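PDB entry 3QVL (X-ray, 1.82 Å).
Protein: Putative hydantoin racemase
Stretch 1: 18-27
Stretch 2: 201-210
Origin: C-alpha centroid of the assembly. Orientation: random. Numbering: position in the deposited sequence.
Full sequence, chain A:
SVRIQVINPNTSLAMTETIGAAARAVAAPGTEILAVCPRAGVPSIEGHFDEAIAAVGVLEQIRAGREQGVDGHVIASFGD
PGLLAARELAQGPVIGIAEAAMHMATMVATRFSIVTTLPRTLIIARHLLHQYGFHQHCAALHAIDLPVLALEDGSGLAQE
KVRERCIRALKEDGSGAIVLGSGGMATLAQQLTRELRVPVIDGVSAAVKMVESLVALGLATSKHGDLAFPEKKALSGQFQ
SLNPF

Stretch 1, residues 18-27: TIGAAARAVA
Stretch 2 201-210: IDGVSAAVKM

Two helices from distant parts of one chain pack here: a helix that begins earlier in the chain and runs through most of stretch 1, and helix 203-210, which continues beyond the stretch. Their N-to-C directions diverge by 47° (signed crossing angle -47°), and the axes approach to 8.2 Å, close enough for small side chains to nest against backbone. The register is marked by Ala-23 CA and Ser-205 CA, 5.0 Å apart. The contact buries 388 Å², both sides summed.

Thr-18 (chi1 m, -56°) is out of reach, but its O accepts from Ala-22 N at 3.1 Å, the first within the stretch of a run of i to i+4 bonds with phi/psi near -65/-42. Ile-19 (m, t) directs CA-to-CB sideways; its CG2 lies 3.8 Å from Val-204 CG1, and its O is closer still, 3.4 Å from that same CG1. Because Ile-19 O also accepts from Ala-23 N at 3.0 Å, the methyl packs against a satisfied carbonyl. Gly-20 and Ala-21 make no contact across the stretches.

Ala-22 points toward the partner, with CB 4.1 Å from Val-204 CG1 and 3.8 Å from Asp-202 OD2. That carboxylate is the N-cap of the second helix (Asp-202 phi/psi -97/125, chi1 t at 157°, chi2 49°): OD2 accepts from Ser-205 N at 3.0 Å, and OD1 accepts a weak bond from Val-204 N at 2.9 Å. The Ala-22 methyl thus rests beside a carboxylate occupied by its own helix. Ala-23, with CB sideways, touches two valines one turn apart: its CB is 4.1 Å from Val-204 CG1 and 3.7 Å from Val-208 CG2. Both valines are t (chi1 176° for Val-204, 168° for Val-208) and point toward stretch 1. The distances above show Val-204 CG1 in contact with Ile-19, Ala-22 and Ala-23.

Arg-24 (m, t, m, chi4 -90°) points away, and Ala-25 is likewise without contact. Val-26 (chi1 m, phi/psi -112/-5) points toward the partner and has the largest covered area in the contact, 70 Å². Its CG2 sits 3.6 Å from CB of Ser-205 (chi1 p, 58°) and 4.1 Å from Lys-209 CD. The lysine's CA-to-CB bond runs sideways, but chi angles m, m, m, t bring its end nearer, and Lys-209 NZ donates to Val-26 O at 2.9 Å, the one hydrogen bond between the stretches. Ala-27, with phi/psi -58/134, leaves the helical conformation; its CB points away, and its C lies 4.3 Å from Lys-209 NZ.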

# COMPACT_ATOMS: atom_id res chain seq x y z
N THR A 18 -32.52 15.81 -12.60
CA THR A 18 -32.11 15.72 -11.20
C THR A 18 -30.71 16.30 -11.01
O THR A 18 -30.47 17.09 -10.09
CB THR A 18 -32.15 14.25 -10.69
OG1 THR A 18 -33.46 13.72 -10.89
CG2 THR A 18 -31.79 14.17 -9.21
N ILE A 19 -29.80 15.91 -11.90
CA ILE A 19 -28.42 16.39 -11.89
C ILE A 19 -28.36 17.91 -12.13
O ILE A 19 -27.66 18.63 -11.41
CB ILE A 19 -27.55 15.63 -12.93
CG1 ILE A 19 -27.28 14.20 -12.44
CG2 ILE A 19 -26.25 16.35 -13.21
CD1 ILE A 19 -26.89 13.22 -13.53
N GLY A 20 -29.10 18.38 -13.13
CA GLY A 20 -29.17 19.81 -13.45
C GLY A 20 -29.71 20.66 -12.32
O GLY A 20 -29.20 21.76 -12.08
N ALA A 21 -30.73 20.16 -11.63
CA ALA A 21 -31.33 20.85 -10.49
C ALA A 21 -30.35 20.99 -9.32
O ALA A 21 -30.28 22.04 -8.69
CB ALA A 21 -32.60 20.14 -10.04
N ALA A 22 -29.59 19.92 -9.05
CA ALA A 22 -28.60 19.93 -7.98
C ALA A 22 -27.44 20.88 -8.28
O ALA A 22 -26.93 21.55 -7.38
CB ALA A 22 -28.07 18.53 -7.74
N ALA A 23 -27.05 20.95 -9.55
CA ALA A 23 -25.97 21.82 -10.01
C ALA A 23 -26.34 23.30 -9.90
O ALA A 23 -25.53 24.12 -9.45
CB ALA A 23 -25.57 21.47 -11.43
N ARG A 24 -27.56 23.64 -10.31
CA ARG A 24 -28.04 25.03 -10.28
C ARG A 24 -28.30 25.54 -8.87
O ARG A 24 -28.16 26.74 -8.60
CB ARG A 24 -29.32 25.18 -11.12
CG ARG A 24 -29.09 25.13 -12.62
CD ARG A 24 -30.35 25.49 -13.40
NE ARG A 24 -31.47 24.59 -13.10
CZ ARG A 24 -31.74 23.47 -13.76
NH1 ARG A 24 -32.77 22.73 -13.40
NH2 ARG A 24 -30.97 23.08 -14.78
N ALA A 25 -28.67 24.63 -7.96
CA ALA A 25 -29.00 24.98 -6.58
C ALA A 25 -27.82 25.55 -5.79
O ALA A 25 -28.02 26.34 -4.87
CB ALA A 25 -29.59 23.77 -5.86
N VAL A 26 -26.61 25.15 -6.16
CA VAL A 26 -25.40 25.58 -5.44
C VAL A 26 -24.51 26.52 -6.25
O VAL A 26 -23.51 27.03 -5.74
CB VAL A 26 -24.56 24.37 -4.95
CG1 VAL A 26 -25.37 23.48 -4.01
CG2 VAL A 26 -24.02 23.57 -6.14
N ALA A 27 -24.87 26.74 -7.52
CA ALA A 27 -24.09 27.57 -8.43
C ALA A 27 -23.92 28.99 -7.89
O ALA A 27 -24.87 29.61 -7.41
CB ALA A 27 -24.73 27.60 -9.81
N ILE A 201 -22.92 13.98 1.27
CA ILE A 201 -22.31 14.72 0.16
C ILE A 201 -22.75 14.24 -1.22
O ILE A 201 -22.67 13.05 -1.54
CB ILE A 201 -20.76 14.71 0.28
CG1 ILE A 201 -20.34 15.38 1.60
CG2 ILE A 201 -20.11 15.42 -0.91
CD1 ILE A 201 -19.00 14.94 2.12
N ASP A 202 -23.24 15.19 -2.01
CA ASP A 202 -23.56 14.97 -3.41
C ASP A 202 -22.40 15.45 -4.28
O ASP A 202 -21.98 16.60 -4.19
CB ASP A 202 -24.85 15.71 -3.79
CG ASP A 202 -24.95 16.00 -5.28
OD1 ASP A 202 -24.74 15.07 -6.09
OD2 ASP A 202 -25.25 17.15 -5.64
N GLY A 203 -21.91 14.55 -5.13
CA GLY A 203 -20.79 14.85 -6.02
C GLY A 203 -21.09 15.85 -7.11
O GLY A 203 -20.19 16.55 -7.57
N VAL A 204 -22.35 15.91 -7.54
CA VAL A 204 -22.77 16.86 -8.58
C VAL A 204 -22.52 18.29 -8.14
O VAL A 204 -21.80 19.04 -8.80
CB VAL A 204 -24.26 16.67 -8.99
CG1 VAL A 204 -24.69 17.72 -10.00
CG2 VAL A 204 -24.49 15.27 -9.54
N SER A 205 -23.10 18.66 -7.00
CA SER A 205 -22.93 19.99 -6.42
C SER A 205 -21.47 20.28 -6.08
O SER A 205 -20.97 21.38 -6.34
CB SER A 205 -23.82 20.15 -5.19
OG SER A 205 -23.53 19.17 -4.21
N ALA A 206 -20.78 19.28 -5.53
CA ALA A 206 -19.37 19.39 -5.17
C ALA A 206 -18.47 19.66 -6.38
O ALA A 206 -17.57 20.50 -6.32
CB ALA A 206 -18.91 18.14 -4.43
N ALA A 207 -18.73 18.95 -7.48
CA ALA A 207 -17.95 19.10 -8.71
C ALA A 207 -18.13 20.48 -9.34
O ALA A 207 -17.17 21.05 -9.85
CB ALA A 207 -18.31 18.01 -9.71
N VAL A 208 -19.36 21.00 -9.28
CA VAL A 208 -19.66 22.35 -9.74
C VAL A 208 -18.80 23.37 -8.99
O VAL A 208 -18.20 24.26 -9.61
CB VAL A 208 -21.17 22.69 -9.60
CG1 VAL A 208 -21.44 24.18 -9.81
CG2 VAL A 208 -21.99 21.86 -10.59
N LYS A 209 -18.71 23.21 -7.67
CA LYS A 209 -17.91 24.10 -6.84
C LYS A 209 -16.41 23.97 -7.11
O LYS A 209 -15.68 24.95 -7.01
CB LYS A 209 -18.20 23.88 -5.35
CG LYS A 209 -19.67 24.02 -4.92
CD LYS A 209 -20.38 25.25 -5.50
CE LYS A 209 -19.97 26.54 -4.81
NZ LYS A 209 -20.67 27.71 -5.41
N MET A 210 -15.97 22.76 -7.47
CA MET A 210 -14.57 22.52 -7.83
C MET A 210 -14.19 23.22 -9.13
O MET A 210 -13.12 23.81 -9.23
CB MET A 210 -14.26 21.02 -7.90
CG MET A 210 -14.30 20.28 -6.57
SD MET A 210 -13.33 21.02 -5.23
CE MET A 210 -14.59 22.02 -4.42